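PDB 4TRT: DNA polymerase III subunit beta from Deinococcus radiodurans, which probably tethers DNA polymerases and other proteins to DNA as a ring-shaped head-to-tail homodimer, giving replication its processivity. Local coordinates for residues V1-V6 with E61-E66; A33-T38 with N67-A72; L89-Q94 with L107-I112; L43-T48 with C56-E61; R80-E85 with L96-G101. One frame throughout, in Å; residues are numbered along the deposited sequence. Where two conformers were deposited one is given.

Overall arrangement
All five contacts belong to the N-terminal domain of the clamp. From the N terminus, strand 2-7 pairs with residues 61-66, and interaction 1 so closes a loop of 54 residues. Within it, strand 33-38 begins interaction 2, which crosses interaction 1 because its partner, 67-72, follows 61-66. Interaction 4, the hairpin of 43-48 with 56-61, nests inside both loops and shares Glu61 with interaction 1. Further on, interactions 5 and 3 alternate along the chain, joining the end of helix 72-81 and the strands from 86 to 108. Interactions 1, 3 and 5 reach one sheet, interactions 2 and 4 another, and Met2, Phe68 and Leu96 make contacts that connect the two.

Interaction 1. Residues V1-V6 with E61-E66; sequences VMKANV and EVQQPE. Unlike the reference sequence in segment 1-6: Val1 (reference Met).
Lys3 and Gln63 face each other as an antiparallel hydrogen-bonded pair, the first rung of a short backbone ladder. Gln63 N gives to Lys3 O at 2.9 Å, and Lys3 N returns a longer bond to Gln63 O. Asn5 and Glu61 form a second pair of this kind, with Asn5 N 2.9 Å from Glu61 O and a return bond from Glu61 N. Between them Ala4 and Val62 make the non-hydrogen-bonded pair.

Side-chain amides carry the polar grip past the end of the ladder to the backbone of Val1. Gln63 CG lies between its backbone N and carbonyl carbon (chi1 60°), and the chain runs extended from there. Its NE2 meets Val1 O at 3.1 Å, with that oxygen in the plane of the amide. Gln64 OE1 holds Val1 N at 2.8 Å, tilted from its carbonyl plane. A water links Met2 N to Glu66 OE1, 2.6 Å from that oxygen.

Side-chain packing differs on the two faces. On the more exposed one Lys3 and Gln63 lie side by side, with Lys3 CB 3.7 Å from Gln63 CG. On the other Ala4 CB meets Val62 CG2 at 3.9 Å. Beyond the ladder Met2, its chain bent at chi2 and chi3, touches Val62 CG1 with its CG and brings CE to 3.3 Å from Glu66 O.

In the clamp's N-terminal domain this is an antiparallel edge-strand pairing: strand 2-7 lies between 61-63 and strand 86-92, where Met2 and Ala4 bond to Leu91 and Leu89, while Thr38 of strand 33-38 packs on Met2, Val62 and Pro65.

Interaction 2. Residues A33-T38 with N67-A72; sequences ALKVET and NFVVPA
Val36 rests its CB over one face of the Phe68 ring, 3.8 Å from the centroid, in a CH-pi contact offset toward the rim. Phe68 CG stands between the backbone N and the carbonyl carbon (chi1 60°), and chi2 near -89° turns the ring so that its face meets Val36. Leu91, Leu96 and Met2 also pack around it. An alanine in place of Phe68 would probably leave the Val36 isopropyl group without the surface it lies on and open a gap toward Met2 and Leu96. Farther along, Leu34 CB meets Ala72 CB at 3.7 Å, where strand 68-71 passes into helix 72-81.

Around this apolar centre the backbones pair antiparallel. Leu34 N reaches Val70 O at 2.8 Å, Val36 N reaches Phe68 O at 2.9 Å, and each is answered by a return bond.

At the polar edge Asn67 OD1 takes a weak bond from Thr38 N at 3.3 Å and also lies against Glu37 CA and CB. The Thr38 hydroxyl bonds instead to Glu66 O.

Paired backbone bonds thus set the register, a buried ring face gives Val36 an apolar surface to lie on, and a side-chain amide oxygen, not a backbone carbonyl, meets the last N-H, and only weakly.

Interaction 3. Residues L89-Q94 with L107-I112; sequences LELSGQ and LQTGDI
Thr109 N bonds to Gln94 O at 2.9 Å with the donor standing 44° out of the plane of the acceptor carbonyl. The N-H nevertheless points well at the oxygen, with an angle of 171° at the hydrogen. This is the one backbone hydrogen bond between 89-94 and 107-112, and the same oxygen also receives a CA-H contact from Gln108 CA at 3.4 Å. Gln108, bent at chi2, curls its amide back so that CD lies 3.7 Å from Gln94 O as well.

Across this contact the Thr109 side chain meets Gln94 and Leu91. Its OG1 stands between the backbone N and the carbonyl carbon (chi1 55°) and lies 3.6 Å from Gln94 CB. The methyl group is directed elsewhere: CG2 meets Leu91 CD1 at 3.7 Å, the two side chains crossing at a slant. An alanine in place of Thr109 would probably leave Leu91 CD1 without its methyl partner and, with the hydroxyl gone from beside Gln94 CB, open a small gap there.

In the fold, Gly93 and Gln94 make the turn of the hairpin from strand 86-92 to strand 95-100, and the bond to Thr109 continues the pairing of Leu96 with Leu107 by one more step. Beyond it Gly110 bonds to Val69 in the neighbouring sheet. Gln108 makes backbone hydrogen bonds with the second subunit, so this edge also takes part in closing the ring.

Chemically, a single carbonyl gathers an N-H and a weaker C-H donor, and the threonine sets its hydroxyl beside Gln94 CB and its methyl on buried Leu91.

Interaction 4. Residues L43-T48 with C56-E61; sequences LTLSGT and CFVPAE
Leu43 and Val58 satisfy each other's backbone completely: Leu43 N gives to Val58 O at 2.8 Å, and Val58 N gives back to Leu43 O at 2.7 Å. Leu45 and Cys56 repeat the exchange, with Leu45 N 2.8 Å from Cys56 O and Cys56 N 2.7 Å from Leu45 O. All four bonds are short and nearly straight. Two of these oxygens also accept CA-H contacts, Leu43 O from Phe57 CA and Cys56 O from Thr44 CA.

Thr44 and Phe57, the non-hydrogen-bonded pair between these rungs, find their backbone partners on the outer sides. Thr44 bonds to Glu37 of strand 33-38, and Phe57 to Arg223. The two strands are the arms of a beta hairpin, 42-48 and 52-59, set within the sheet that runs on from the N-terminal domain into strand 224-229 of the next. Near its turn the Thr48 hydroxyl is hydrogen-bonded to Leu50 N, Asp53 OD1 and Ile52 O, the two oxygens presumably sharing its proton.

Thr44 OG1 is anti to its carbonyl carbon (chi1 -62°) and lies in the plane of the Phe57 ring, at its edge, 3.8 Å from CD1. The opposite face of the hairpin is apolar. Leu45 CD1 meets Val58 CG2 at 3.7 Å, and Leu43 CG touches Ala60 CB at 4.1 Å. Helix 8-21 covers this face, packing Leu11, Leu15 and Leu18 onto Leu45 and Thr10 onto Val58.

Interaction 5. Residues R80-E85 with L96-G101; sequences RNLGGE and LSVRSG
Gly84 and Leu82, the two residues that meet strand 96-100 most closely, both turn their carbonyl oxygens to Lys8 NZ, which is hydrogen-bonded to each and weakly to Gly83 O. Several carbonyls around one ammonium group would be expected to steady its positive charge, and they probably help to fix the loop that leaves helix 72-81. In the N-terminal domain of the clamp this helix packs on the antiparallel sheet of strands 86-92, 95-100 and 103-108, and the loop 82-85 leads back from the helix end to strand 86-92.

No hydrogen bond joins the two segments themselves. With CG anti to its carbonyl carbon (chi1 -73°) and chi2 near 180°, Leu82 carries CD1 to Val98 CG1, 4.0 Å away. Val87 and Phe105 also pack on Leu82, and Phe75 of the helix packs on Val98. The same CD1 of Leu82 also brushes Ser100 CB at 4.3 Å.

Close by, the helix end takes part in the ring interface: Asn81 O is hydrogen-bonded to Arg263 NE of the second subunit.

Gly84 marks the tight end of the contact. A CB on it would point at the strand and come within 2.3 Å of Ser100 OG, a clash that the glycine avoids. Ser100 OG, anti to its backbone N (chi1 -175°), is hydrogen-bonded with Leu86 O and lies 3.4 Å from Gly84 CA.

Interaction 1. Residues V1-V6 with E61-E66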
# COMPACT_ATOMS: atom_id res chain seq x y z
N VAL A 1 -19.85 30.99 23.91
CA VAL A 1 -18.70 30.60 23.03
C VAL A 1 -19.24 29.97 21.76
O VAL A 1 -20.39 29.51 21.73
CB VAL A 1 -17.76 29.58 23.73
CG1 VAL A 1 -17.08 30.22 24.94
CG2 VAL A 1 -18.51 28.32 24.13
N MET A 2 -18.42 29.93 20.72
CA MET A 2 -18.80 29.22 19.49
C MET A 2 -18.94 27.72 19.71
O MET A 2 -18.06 27.08 20.27
CB MET A 2 -17.82 29.46 18.35
CG MET A 2 -18.38 29.02 17.01
SD MET A 2 -17.78 27.43 16.46
CE MET A 2 -16.33 28.14 15.68
N LYS A 3 -20.04 27.17 19.21
CA LYS A 3 -20.31 25.73 19.28
C LYS A 3 -20.95 25.29 17.97
O LYS A 3 -21.84 25.96 17.46
CB LYS A 3 -21.26 25.38 20.42
CG LYS A 3 -20.58 25.11 21.75
CD LYS A 3 -21.60 25.08 22.86
CE LYS A 3 -20.97 24.75 24.20
NZ LYS A 3 -21.96 24.72 25.29
N ALA A 4 -20.50 24.16 17.43
CA ALA A 4 -21.07 23.61 16.20
C ALA A 4 -21.37 22.12 16.37
O ALA A 4 -20.62 21.40 17.01
CB ALA A 4 -20.13 23.84 15.01
N ASN A 5 -22.50 21.68 15.81
CA ASN A 5 -22.81 20.26 15.73
C ASN A 5 -22.78 19.84 14.28
O ASN A 5 -23.45 20.42 13.46
CB ASN A 5 -24.18 19.98 16.37
CG ASN A 5 -24.12 20.01 17.87
OD1 ASN A 5 -23.52 19.14 18.52
ND2 ASN A 5 -24.74 21.01 18.45
N VAL A 6 -21.97 18.83 13.98
CA VAL A 6 -21.73 18.40 12.62
C VAL A 6 -21.68 16.86 12.58
O VAL A 6 -21.34 16.21 13.57
CB VAL A 6 -20.43 19.06 12.07
CG1 VAL A 6 -19.20 18.62 12.85
CG2 VAL A 6 -20.23 18.76 10.59
N GLU A 61 -24.96 22.92 12.43
CA GLU A 61 -25.67 23.89 13.23
C GLU A 61 -24.65 24.59 14.09
O GLU A 61 -23.94 23.95 14.85
CB GLU A 61 -26.74 23.21 14.08
CG GLU A 61 -27.68 22.44 13.15
CD GLU A 61 -29.06 22.21 13.72
OE1 GLU A 61 -29.26 22.45 14.93
OE2 GLU A 61 -29.94 21.78 12.93
N VAL A 62 -24.58 25.91 13.96
CA VAL A 62 -23.56 26.71 14.62
C VAL A 62 -24.20 27.82 15.47
O VAL A 62 -25.15 28.47 15.04
CB VAL A 62 -22.62 27.37 13.60
CG1 VAL A 62 -21.52 28.14 14.33
CG2 VAL A 62 -21.99 26.34 12.65
N GLN A 63 -23.68 28.03 16.68
CA GLN A 63 -24.06 29.19 17.48
C GLN A 63 -22.83 30.07 17.70
O GLN A 63 -21.71 29.57 17.84
CB GLN A 63 -24.68 28.78 18.82
CG GLN A 63 -23.76 27.96 19.70
CD GLN A 63 -24.16 27.98 21.17
OE1 GLN A 63 -25.31 27.67 21.51
NE2 GLN A 63 -23.22 28.34 22.04
N GLN A 64 -23.05 31.37 17.72
CA GLN A 64 -22.00 32.36 17.95
C GLN A 64 -20.79 32.13 17.03
O GLN A 64 -19.68 31.86 17.50
CB GLN A 64 -21.63 32.39 19.45
CG GLN A 64 -22.79 32.80 20.35
CD GLN A 64 -22.54 32.57 21.84
OE1 GLN A 64 -21.41 32.64 22.31
NE2 GLN A 64 -23.60 32.31 22.59
N PRO A 65 -21.01 32.22 15.70
CA PRO A 65 -19.96 31.89 14.74
C PRO A 65 -18.69 32.73 14.92
O PRO A 65 -18.76 33.92 15.23
CB PRO A 65 -20.62 32.17 13.37
CG PRO A 65 -21.75 33.08 13.65
CD PRO A 65 -22.23 32.72 15.03
N GLU A 66 -17.56 32.08 14.73
CA GLU A 66 -16.25 32.68 14.89
C GLU A 66 -15.30 31.88 14.00
O GLU A 66 -15.53 30.70 13.77
CB GLU A 66 -15.84 32.58 16.35
CG GLU A 66 -14.61 33.38 16.75
CD GLU A 66 -14.32 33.28 18.25
OE1 GLU A 66 -15.21 32.84 19.01
OE2 GLU A 66 -13.21 33.65 18.67
O HOH W 1 -15.73 31.43 21.18

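Interaction 2. Residues A33-T38 with N67-A72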
# COMPACT_ATOMS: atom_id res chain seq x y z
N ALA A 33 -1.90 25.16 7.98
CA ALA A 33 -3.15 25.34 8.70
C ALA A 33 -4.38 25.17 7.81
O ALA A 33 -4.34 25.38 6.59
CB ALA A 33 -3.20 26.71 9.36
N LEU A 34 -5.47 24.75 8.45
CA LEU A 34 -6.80 24.73 7.87
C LEU A 34 -7.50 25.96 8.41
O LEU A 34 -7.46 26.20 9.63
CB LEU A 34 -7.54 23.47 8.32
CG LEU A 34 -9.01 23.32 7.95
CD1 LEU A 34 -9.15 23.08 6.45
CD2 LEU A 34 -9.59 22.14 8.71
N LYS A 35 -8.15 26.73 7.55
CA LYS A 35 -9.00 27.81 8.01
C LYS A 35 -10.43 27.31 8.10
O LYS A 35 -10.91 26.59 7.21
CB LYS A 35 -8.91 29.03 7.10
CG LYS A 35 -9.75 30.19 7.60
CD LYS A 35 -9.33 31.53 7.01
CE LYS A 35 -10.07 31.89 5.75
NZ LYS A 35 -9.55 33.16 5.15
N VAL A 36 -11.09 27.63 9.21
CA VAL A 36 -12.49 27.22 9.41
C VAL A 36 -13.32 28.47 9.65
O VAL A 36 -13.08 29.21 10.58
CB VAL A 36 -12.66 26.25 10.60
CG1 VAL A 36 -14.13 25.85 10.72
CG2 VAL A 36 -11.79 25.02 10.42
N GLU A 37 -14.28 28.71 8.75
CA GLU A 37 -15.16 29.84 8.86
C GLU A 37 -16.52 29.30 9.15
O GLU A 37 -16.95 28.34 8.51
CB GLU A 37 -15.22 30.63 7.56
CG GLU A 37 -14.01 31.52 7.33
CD GLU A 37 -13.99 32.09 5.93
OE1 GLU A 37 -14.08 31.30 4.96
OE2 GLU A 37 -13.88 33.33 5.79
N THR A 38 -17.19 29.90 10.13
CA THR A 38 -18.48 29.42 10.56
C THR A 38 -19.54 30.48 10.28
O THR A 38 -19.28 31.68 10.32
CB THR A 38 -18.48 29.02 12.05
OG1 THR A 38 -18.01 30.10 12.87
CG2 THR A 38 -17.58 27.78 12.27
N ASN A 67 -14.28 32.53 13.47
CA ASN A 67 -13.33 31.87 12.57
C ASN A 67 -12.06 31.50 13.32
O ASN A 67 -11.70 32.15 14.30
CB ASN A 67 -12.98 32.76 11.39
CG ASN A 67 -14.19 33.21 10.60
OD1 ASN A 67 -15.20 32.51 10.53
ND2 ASN A 67 -14.09 34.37 10.00
N PHE A 68 -11.38 30.46 12.87
CA PHE A 68 -10.14 30.02 13.50
C PHE A 68 -9.30 29.21 12.54
O PHE A 68 -9.80 28.78 11.49
CB PHE A 68 -10.44 29.19 14.77
CG PHE A 68 -11.24 27.94 14.51
CD1 PHE A 68 -12.63 27.98 14.53
CD2 PHE A 68 -10.61 26.73 14.28
CE1 PHE A 68 -13.37 26.83 14.31
CE2 PHE A 68 -11.35 25.58 14.04
CZ PHE A 68 -12.74 25.63 14.06
N VAL A 69 -8.03 29.00 12.90
CA VAL A 69 -7.15 28.08 12.19
C VAL A 69 -6.63 26.99 13.14
O VAL A 69 -6.42 27.21 14.32
CB VAL A 69 -5.96 28.80 11.52
CG1 VAL A 69 -6.45 29.79 10.46
CG2 VAL A 69 -5.06 29.49 12.54
N VAL A 70 -6.45 25.80 12.58
CA VAL A 70 -5.89 24.66 13.29
C VAL A 70 -5.01 23.89 12.31
O VAL A 70 -5.21 23.98 11.09
CB VAL A 70 -6.99 23.70 13.84
CG1 VAL A 70 -7.60 24.22 15.13
CG2 VAL A 70 -8.05 23.44 12.78
N PRO A 71 -4.02 23.13 12.81
CA PRO A 71 -3.20 22.30 11.91
C PRO A 71 -4.10 21.29 11.16
O PRO A 71 -4.84 20.52 11.80
CB PRO A 71 -2.23 21.58 12.85
CG PRO A 71 -2.29 22.31 14.14
CD PRO A 71 -3.65 22.92 14.22
N ALA A 72 -4.06 21.33 9.83
CA ALA A 72 -5.01 20.61 9.01
C ALA A 72 -4.94 19.09 9.17
O ALA A 72 -5.97 18.44 9.28
CB ALA A 72 -4.84 20.99 7.54

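Interaction 3. Residues L89-Q94 with L107-I112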
# COMPACT_ATOMS: atom_id res chain seq x y z
N LEU A 89 -18.11 20.67 18.06
CA LEU A 89 -16.96 21.57 18.06
C LEU A 89 -17.28 22.71 19.00
O LEU A 89 -18.44 23.18 19.05
CB LEU A 89 -16.69 22.13 16.66
CG LEU A 89 -16.38 21.09 15.59
CD1 LEU A 89 -16.19 21.76 14.23
CD2 LEU A 89 -15.17 20.26 16.03
N GLU A 90 -16.30 23.12 19.79
CA GLU A 90 -16.43 24.29 20.65
C GLU A 90 -15.11 25.06 20.62
O GLU A 90 -14.04 24.48 20.69
CB GLU A 90 -16.80 23.89 22.08
CG GLU A 90 -16.89 25.08 23.04
CD GLU A 90 -17.16 24.70 24.49
OE1 GLU A 90 -17.70 23.60 24.75
OE2 GLU A 90 -16.86 25.51 25.38
N LEU A 91 -15.19 26.39 20.51
CA LEU A 91 -14.00 27.22 20.49
C LEU A 91 -14.04 28.14 21.69
O LEU A 91 -14.95 28.96 21.84
CB LEU A 91 -13.95 28.05 19.20
CG LEU A 91 -12.71 28.94 19.04
CD1 LEU A 91 -11.52 28.05 18.73
CD2 LEU A 91 -12.91 29.97 17.95
N SER A 92 -13.05 27.97 22.57
CA SER A 92 -12.94 28.77 23.78
C SER A 92 -11.51 29.24 23.93
O SER A 92 -10.60 28.42 24.08
CB SER A 92 -13.32 27.91 24.97
OG SER A 92 -13.54 28.68 26.13
N GLY A 93 -11.30 30.56 23.89
CA GLY A 93 -9.96 31.14 23.84
C GLY A 93 -9.22 30.63 22.62
O GLY A 93 -9.75 30.68 21.51
N GLN A 94 -8.01 30.10 22.83
CA GLN A 94 -7.19 29.54 21.75
C GLN A 94 -7.26 27.99 21.71
O GLN A 94 -6.31 27.32 21.30
CB GLN A 94 -5.74 30.02 21.88
CG GLN A 94 -5.47 31.48 21.42
CD GLN A 94 -4.80 31.53 20.03
OE1 GLN A 94 -5.42 31.24 18.98
NE2 GLN A 94 -3.51 31.87 20.03
N LEU A 107 -7.51 20.98 20.61
CA LEU A 107 -6.43 21.45 19.75
C LEU A 107 -6.15 22.94 19.98
O LEU A 107 -7.08 23.75 20.03
CB LEU A 107 -6.78 21.30 18.27
CG LEU A 107 -6.81 19.95 17.57
CD1 LEU A 107 -7.96 19.15 18.16
CD2 LEU A 107 -6.99 20.16 16.07
N GLN A 108 -4.87 23.28 20.12
CA GLN A 108 -4.46 24.68 20.12
C GLN A 108 -4.72 25.29 18.75
O GLN A 108 -4.34 24.70 17.74
CB GLN A 108 -2.98 24.81 20.47
CG GLN A 108 -2.72 24.58 21.95
CD GLN A 108 -3.37 25.62 22.85
OE1 GLN A 108 -3.06 26.82 22.79
NE2 GLN A 108 -4.27 25.16 23.71
N THR A 109 -5.38 26.43 18.72
CA THR A 109 -5.65 27.13 17.46
C THR A 109 -4.51 28.09 17.16
O THR A 109 -3.73 28.43 18.05
CB THR A 109 -6.96 27.93 17.55
OG1 THR A 109 -6.88 28.81 18.67
CG2 THR A 109 -8.15 27.01 17.73
N GLY A 110 -4.42 28.55 15.91
CA GLY A 110 -3.33 29.40 15.47
C GLY A 110 -3.73 30.84 15.26
O GLY A 110 -4.77 31.30 15.73
N ASP A 111 -2.88 31.56 14.54
CA ASP A 111 -3.05 33.00 14.33
C ASP A 111 -3.94 33.24 13.11
O ASP A 111 -3.45 33.49 12.02
CB ASP A 111 -1.67 33.65 14.14
CG ASP A 111 -1.72 35.17 14.18
OD1 ASP A 111 -2.80 35.77 14.39
OD2 ASP A 111 -0.64 35.78 13.99
N ILE A 112 -5.26 33.16 13.30
CA ILE A 112 -6.22 33.39 12.20
C ILE A 112 -6.01 34.76 11.53
O ILE A 112 -6.09 34.88 10.30
CB ILE A 112 -7.67 33.27 12.73
CG1 ILE A 112 -8.71 33.51 11.64
CG2 ILE A 112 -7.92 34.27 13.85
CD1 ILE A 112 -8.71 32.48 10.54

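Interaction 4. Residues L43-T48 with C56-E61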
# COMPACT_ATOMS: atom_id res chain seq x y z
N LEU A 43 -20.04 25.10 8.25
CA LEU A 43 -18.62 25.36 8.32
C LEU A 43 -18.06 25.41 6.90
O LEU A 43 -18.36 24.54 6.09
CB LEU A 43 -17.90 24.24 9.08
CG LEU A 43 -18.45 23.70 10.41
CD1 LEU A 43 -17.84 22.33 10.68
CD2 LEU A 43 -18.18 24.62 11.57
N THR A 44 -17.22 26.40 6.64
CA THR A 44 -16.45 26.44 5.40
C THR A 44 -15.00 26.16 5.77
O THR A 44 -14.40 26.90 6.53
CB THR A 44 -16.62 27.80 4.70
OG1 THR A 44 -18.00 27.96 4.37
CG2 THR A 44 -15.80 27.89 3.40
N LEU A 45 -14.48 25.06 5.24
CA LEU A 45 -13.11 24.62 5.47
C LEU A 45 -12.27 25.06 4.27
O LEU A 45 -12.62 24.76 3.13
CB LEU A 45 -13.06 23.09 5.58
CG LEU A 45 -14.07 22.38 6.50
CD1 LEU A 45 -14.04 20.87 6.32
CD2 LEU A 45 -13.81 22.73 7.95
N SER A 46 -11.15 25.76 4.51
CA SER A 46 -10.35 26.22 3.39
C SER A 46 -8.84 26.19 3.67
O SER A 46 -8.38 26.19 4.83
CB SER A 46 -10.82 27.61 2.94
OG SER A 46 -10.36 28.62 3.82
N GLY A 47 -8.08 26.15 2.58
CA GLY A 47 -6.62 26.17 2.63
C GLY A 47 -5.98 26.32 1.26
O GLY A 47 -6.66 26.41 0.23
N THR A 48 -4.65 26.36 1.24
CA THR A 48 -3.91 26.56 0.01
C THR A 48 -2.61 25.77 0.06
O THR A 48 -2.12 25.44 1.15
CB THR A 48 -3.60 28.05 -0.21
OG1 THR A 48 -3.01 28.24 -1.50
CG2 THR A 48 -2.63 28.57 0.86
N CYS A 56 -14.26 23.92 1.09
CA CYS A 56 -15.32 22.93 1.15
C CYS A 56 -16.33 23.32 2.22
O CYS A 56 -15.96 23.61 3.36
CB CYS A 56 -14.78 21.54 1.46
SG CYS A 56 -16.03 20.25 1.22
N PHE A 57 -17.60 23.30 1.84
CA PHE A 57 -18.68 23.60 2.78
C PHE A 57 -19.18 22.32 3.46
O PHE A 57 -19.46 21.32 2.79
CB PHE A 57 -19.83 24.28 2.06
CG PHE A 57 -21.01 24.59 2.95
CD1 PHE A 57 -20.97 25.67 3.82
CD2 PHE A 57 -22.16 23.81 2.90
CE1 PHE A 57 -22.05 25.97 4.63
CE2 PHE A 57 -23.25 24.11 3.72
CZ PHE A 57 -23.19 25.19 4.58
N VAL A 58 -19.31 22.36 4.78
CA VAL A 58 -19.87 21.26 5.54
C VAL A 58 -21.09 21.77 6.31
O VAL A 58 -20.95 22.62 7.20
CB VAL A 58 -18.82 20.68 6.51
CG1 VAL A 58 -19.42 19.58 7.36
CG2 VAL A 58 -17.59 20.19 5.73
N PRO A 59 -22.29 21.26 5.99
CA PRO A 59 -23.47 21.68 6.74
C PRO A 59 -23.36 21.39 8.23
O PRO A 59 -22.83 20.34 8.61
CB PRO A 59 -24.61 20.86 6.11
CG PRO A 59 -24.15 20.61 4.71
CD PRO A 59 -22.65 20.46 4.80
N ALA A 60 -23.83 22.33 9.05
CA ALA A 60 -23.73 22.20 10.49
C ALA A 60 -24.66 23.18 11.16
O ALA A 60 -25.09 24.16 10.56
CB ALA A 60 -22.29 22.50 10.94
N GLU A 61 -24.96 22.92 12.43
CA GLU A 61 -25.67 23.89 13.23
C GLU A 61 -24.65 24.59 14.09
O GLU A 61 -23.94 23.95 14.85
CB GLU A 61 -26.74 23.21 14.08
CG GLU A 61 -27.68 22.44 13.15
CD GLU A 61 -29.06 22.21 13.72
OE1 GLU A 61 -29.26 22.45 14.93
OE2 GLU A 61 -29.94 21.78 12.93

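Interaction 5. Residues R80-E85 with L96-G101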
# COMPACT_ATOMS: atom_id res chain seq x y z
N ARG A 80 -11.17 11.67 12.05
CA ARG A 80 -11.21 10.32 11.52
C ARG A 80 -11.24 9.25 12.61
O ARG A 80 -11.98 8.29 12.48
CB ARG A 80 -10.01 10.13 10.62
CG ARG A 80 -9.76 8.73 10.07
CD ARG A 80 -8.48 8.72 9.24
NE ARG A 80 -8.39 9.91 8.40
CZ ARG A 80 -7.36 10.75 8.35
NH1 ARG A 80 -6.25 10.57 9.05
NH2 ARG A 80 -7.43 11.79 7.54
N ASN A 81 -10.47 9.44 13.67
CA ASN A 81 -10.35 8.46 14.74
C ASN A 81 -11.50 8.47 15.74
O ASN A 81 -11.59 7.60 16.60
CB ASN A 81 -9.03 8.69 15.52
CG ASN A 81 -7.80 8.32 14.70
OD1 ASN A 81 -7.88 7.58 13.72
ND2 ASN A 81 -6.63 8.84 15.12
N LEU A 82 -12.38 9.47 15.67
CA LEU A 82 -13.49 9.55 16.59
C LEU A 82 -14.44 8.37 16.35
O LEU A 82 -14.64 7.92 15.22
CB LEU A 82 -14.25 10.86 16.45
CG LEU A 82 -13.62 12.13 16.96
CD1 LEU A 82 -14.56 13.27 16.58
CD2 LEU A 82 -13.41 12.12 18.47
N GLY A 83 -14.99 7.86 17.44
CA GLY A 83 -15.89 6.71 17.39
C GLY A 83 -17.29 7.04 16.92
O GLY A 83 -17.81 6.36 16.02
N GLY A 84 -17.91 8.05 17.50
CA GLY A 84 -19.35 8.29 17.26
C GLY A 84 -19.64 8.84 15.88
O GLY A 84 -18.72 9.03 15.08
N GLU A 85 -20.92 9.08 15.58
CA GLU A 85 -21.32 9.66 14.29
C GLU A 85 -21.57 11.17 14.32
O GLU A 85 -21.64 11.78 13.27
CB GLU A 85 -22.54 8.94 13.72
CG GLU A 85 -22.24 7.51 13.27
CD GLU A 85 -21.03 7.36 12.34
OE1 GLU A 85 -20.60 8.32 11.64
OE2 GLU A 85 -20.47 6.24 12.32
N LEU A 96 -9.66 24.68 20.49
CA LEU A 96 -10.80 24.01 19.86
C LEU A 96 -11.06 22.66 20.53
O LEU A 96 -10.20 21.77 20.53
CB LEU A 96 -10.54 23.77 18.38
CG LEU A 96 -11.70 23.08 17.63
CD1 LEU A 96 -12.82 24.10 17.45
CD2 LEU A 96 -11.27 22.48 16.30
N SER A 97 -12.26 22.50 21.07
CA SER A 97 -12.68 21.23 21.64
C SER A 97 -13.40 20.41 20.57
O SER A 97 -14.24 20.94 19.82
CB SER A 97 -13.56 21.46 22.86
OG SER A 97 -12.79 22.04 23.88
N VAL A 98 -13.07 19.12 20.48
CA VAL A 98 -13.68 18.23 19.49
C VAL A 98 -14.18 17.01 20.28
O VAL A 98 -13.36 16.28 20.89
CB VAL A 98 -12.67 17.79 18.42
CG1 VAL A 98 -13.36 16.99 17.32
CG2 VAL A 98 -11.91 18.98 17.83
N ARG A 99 -15.50 16.84 20.33
CA ARG A 99 -16.14 15.90 21.26
C ARG A 99 -17.09 14.98 20.54
O ARG A 99 -17.84 15.41 19.66
CB ARG A 99 -16.97 16.63 22.33
CG ARG A 99 -16.14 17.44 23.30
CD ARG A 99 -17.01 17.97 24.44
NE ARG A 99 -16.23 18.85 25.28
CZ ARG A 99 -16.23 20.18 25.24
NH1 ARG A 99 -17.02 20.85 24.41
NH2 ARG A 99 -15.45 20.86 26.07
N SER A 100 -17.07 13.72 20.95
CA SER A 100 -18.08 12.74 20.55
C SER A 100 -18.08 11.63 21.60
O SER A 100 -17.04 11.04 21.88
CB SER A 100 -17.78 12.17 19.17
OG SER A 100 -18.85 11.31 18.76
N GLY A 101 -19.24 11.40 22.22
CA GLY A 101 -19.39 10.44 23.30
C GLY A 101 -18.36 10.63 24.40
O GLY A 101 -18.29 11.69 25.00